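PDB 6W40: denovo NTF2 from Synthetic construct, which is a computationally designed NTF2-like protein from work on diverse pocket structures, probably meant as a scaffold for small-molecule binding. Local coordinates for residues Gly22-Phe27 and Arg68-His73. Sequence-based numbering, arbitrary orientation.
Sequences GDWDAF and RNIRIH
In this NTF2-like fold, the loop between helix 2-18 and helix 27-30 meets the bulged start of strand 67-72, where W24 meets I70 and G22 lies against R68. The loop includes a short 3-10 segment, 24-26, with A26 N bonded to D23 O at 3.0 Å, and W24 directs its indole at the strand. The benzo side of the ring does the touching: CZ2 of W24 lies 3.6 Å from CD1 of I70, with CH2 at 4.1 Å from the same methyl. The I70 side chain crosses the indole at about a right angle, and chi2 of 171° extends it so that only its terminal CD1 comes this close. At the pyrrole end, OD1 of N69 sits near the ring plane, but at 4.2 Å from NE1 of W24 it makes no hydrogen bond; the amide plane is turned 64° from the ring. The amide nitrogen, ND2, gives a weak hydrogen bond to the carbonyl O of L18. Backbone meets backbone at G22, whose CA is 3.1 Å from O of R68. L62 of helix 51-65 and K17 also pack on W24, while L18 packs on I70. Two consecutive residues, R68 and N69, pair with the single residue E89 of strand 81-90, which makes a classic beta bulge, here in the curved sheet of an NTF2-like alpha+beta fold.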
# COMPACT_ATOMS: atom_id res chain seq x y z
N GLY A 22 -8.90 -4.22 -3.63
CA GLY A 22 -9.52 -3.59 -2.50
C GLY A 22 -9.25 -4.40 -1.25
O GLY A 22 -8.64 -3.91 -0.30
N ASP A 23 -9.68 -5.66 -1.28
CA ASP A 23 -9.53 -6.59 -0.16
C ASP A 23 -10.05 -5.98 1.14
O ASP A 23 -9.58 -6.31 2.23
CB ASP A 23 -8.09 -7.05 0.00
CG ASP A 23 -7.99 -8.43 0.62
OD1 ASP A 23 -9.04 -9.08 0.79
OD2 ASP A 23 -6.86 -8.87 0.94
N TRP A 24 -11.03 -5.07 1.02
CA TRP A 24 -11.67 -4.51 2.20
C TRP A 24 -12.58 -5.51 2.90
O TRP A 24 -13.06 -5.22 4.00
CB TRP A 24 -12.46 -3.25 1.80
CG TRP A 24 -11.57 -2.11 1.43
CD1 TRP A 24 -10.97 -1.89 0.22
CD2 TRP A 24 -11.17 -1.02 2.27
NE1 TRP A 24 -10.23 -0.74 0.26
CE2 TRP A 24 -10.34 -0.18 1.50
CE3 TRP A 24 -11.45 -0.66 3.59
CZ2 TRP A 24 -9.77 0.98 2.02
CZ3 TRP A 24 -10.89 0.50 4.10
CH2 TRP A 24 -10.06 1.30 3.32
N ASP A 25 -12.83 -6.66 2.28
CA ASP A 25 -13.46 -7.76 3.01
C ASP A 25 -12.54 -8.30 4.09
O ASP A 25 -13.01 -8.81 5.12
CB ASP A 25 -13.84 -8.88 2.03
CG ASP A 25 -14.59 -8.36 0.82
OD1 ASP A 25 -14.87 -7.14 0.76
OD2 ASP A 25 -14.88 -9.17 -0.09
N ALA A 26 -11.22 -8.19 3.89
CA ALA A 26 -10.23 -8.61 4.88
C ALA A 26 -10.05 -7.60 6.00
O ALA A 26 -9.15 -7.78 6.84
CB ALA A 26 -8.89 -8.88 4.19
N PHE A 27 -10.87 -6.55 6.05
CA PHE A 27 -10.80 -5.59 7.15
C PHE A 27 -11.16 -6.23 8.48
O PHE A 27 -10.72 -5.75 9.53
CB PHE A 27 -11.72 -4.40 6.86
CG PHE A 27 -11.67 -3.33 7.90
CD1 PHE A 27 -10.69 -2.36 7.86
CD2 PHE A 27 -12.62 -3.27 8.92
CE1 PHE A 27 -10.63 -1.36 8.82
CE2 PHE A 27 -12.57 -2.28 9.88
CZ PHE A 27 -11.57 -1.32 9.82
N ARG A 68 -13.94 0.36 -5.08
CA ARG A 68 -13.03 -0.74 -5.36
C ARG A 68 -11.69 -0.56 -4.66
O ARG A 68 -11.20 -1.49 -4.01
CB ARG A 68 -12.82 -0.88 -6.87
CG ARG A 68 -14.03 -1.42 -7.62
CD ARG A 68 -13.73 -1.57 -9.10
NE ARG A 68 -14.81 -2.23 -9.81
CZ ARG A 68 -14.82 -2.46 -11.12
NH1 ARG A 68 -13.79 -2.07 -11.86
NH2 ARG A 68 -15.85 -3.07 -11.68
N ASN A 69 -11.09 0.62 -4.78
CA ASN A 69 -9.85 0.94 -4.08
C ASN A 69 -9.80 2.46 -3.89
O ASN A 69 -10.81 3.15 -4.06
CB ASN A 69 -8.64 0.40 -4.84
CG ASN A 69 -7.41 0.26 -3.96
OD1 ASN A 69 -7.51 0.25 -2.73
ND2 ASN A 69 -6.24 0.16 -4.58
N ILE A 70 -8.63 2.97 -3.54
CA ILE A 70 -8.43 4.39 -3.26
C ILE A 70 -7.26 4.88 -4.11
O ILE A 70 -6.11 4.49 -3.87
CB ILE A 70 -8.17 4.65 -1.77
CG1 ILE A 70 -9.34 4.14 -0.93
CG2 ILE A 70 -7.94 6.14 -1.52
CD1 ILE A 70 -9.07 4.18 0.55
N ARG A 71 -7.56 5.73 -5.09
CA ARG A 71 -6.51 6.37 -5.88
C ARG A 71 -5.74 7.34 -4.98
O ARG A 71 -6.24 8.42 -4.66
CB ARG A 71 -7.12 7.09 -7.08
CG ARG A 71 -6.10 7.86 -7.91
CD ARG A 71 -5.06 6.93 -8.51
NE ARG A 71 -5.65 6.00 -9.46
CZ ARG A 71 -5.79 6.24 -10.76
NH1 ARG A 71 -5.39 7.40 -11.27
NH2 ARG A 71 -6.34 5.33 -11.55
N ILE A 72 -4.53 6.95 -4.60
CA ILE A 72 -3.79 7.65 -3.56
C ILE A 72 -3.07 8.85 -4.15
O ILE A 72 -2.41 8.74 -5.19
CB ILE A 72 -2.80 6.69 -2.87
CG1 ILE A 72 -3.56 5.60 -2.12
CG2 ILE A 72 -1.88 7.46 -1.94
CD1 ILE A 72 -2.67 4.55 -1.52
N HIS A 73 -3.19 10.00 -3.48
CA HIS A 73 -2.46 11.21 -3.84
C HIS A 73 -1.23 11.43 -2.96
O HIS A 73 -0.17 11.81 -3.47
CB HIS A 73 -3.37 12.43 -3.75
CG HIS A 73 -4.56 12.37 -4.66
ND1 HIS A 73 -5.59 13.29 -4.61
CD2 HIS A 73 -4.88 11.50 -5.65
CE1 HIS A 73 -6.49 12.98 -5.53
NE2 HIS A 73 -6.09 11.90 -6.17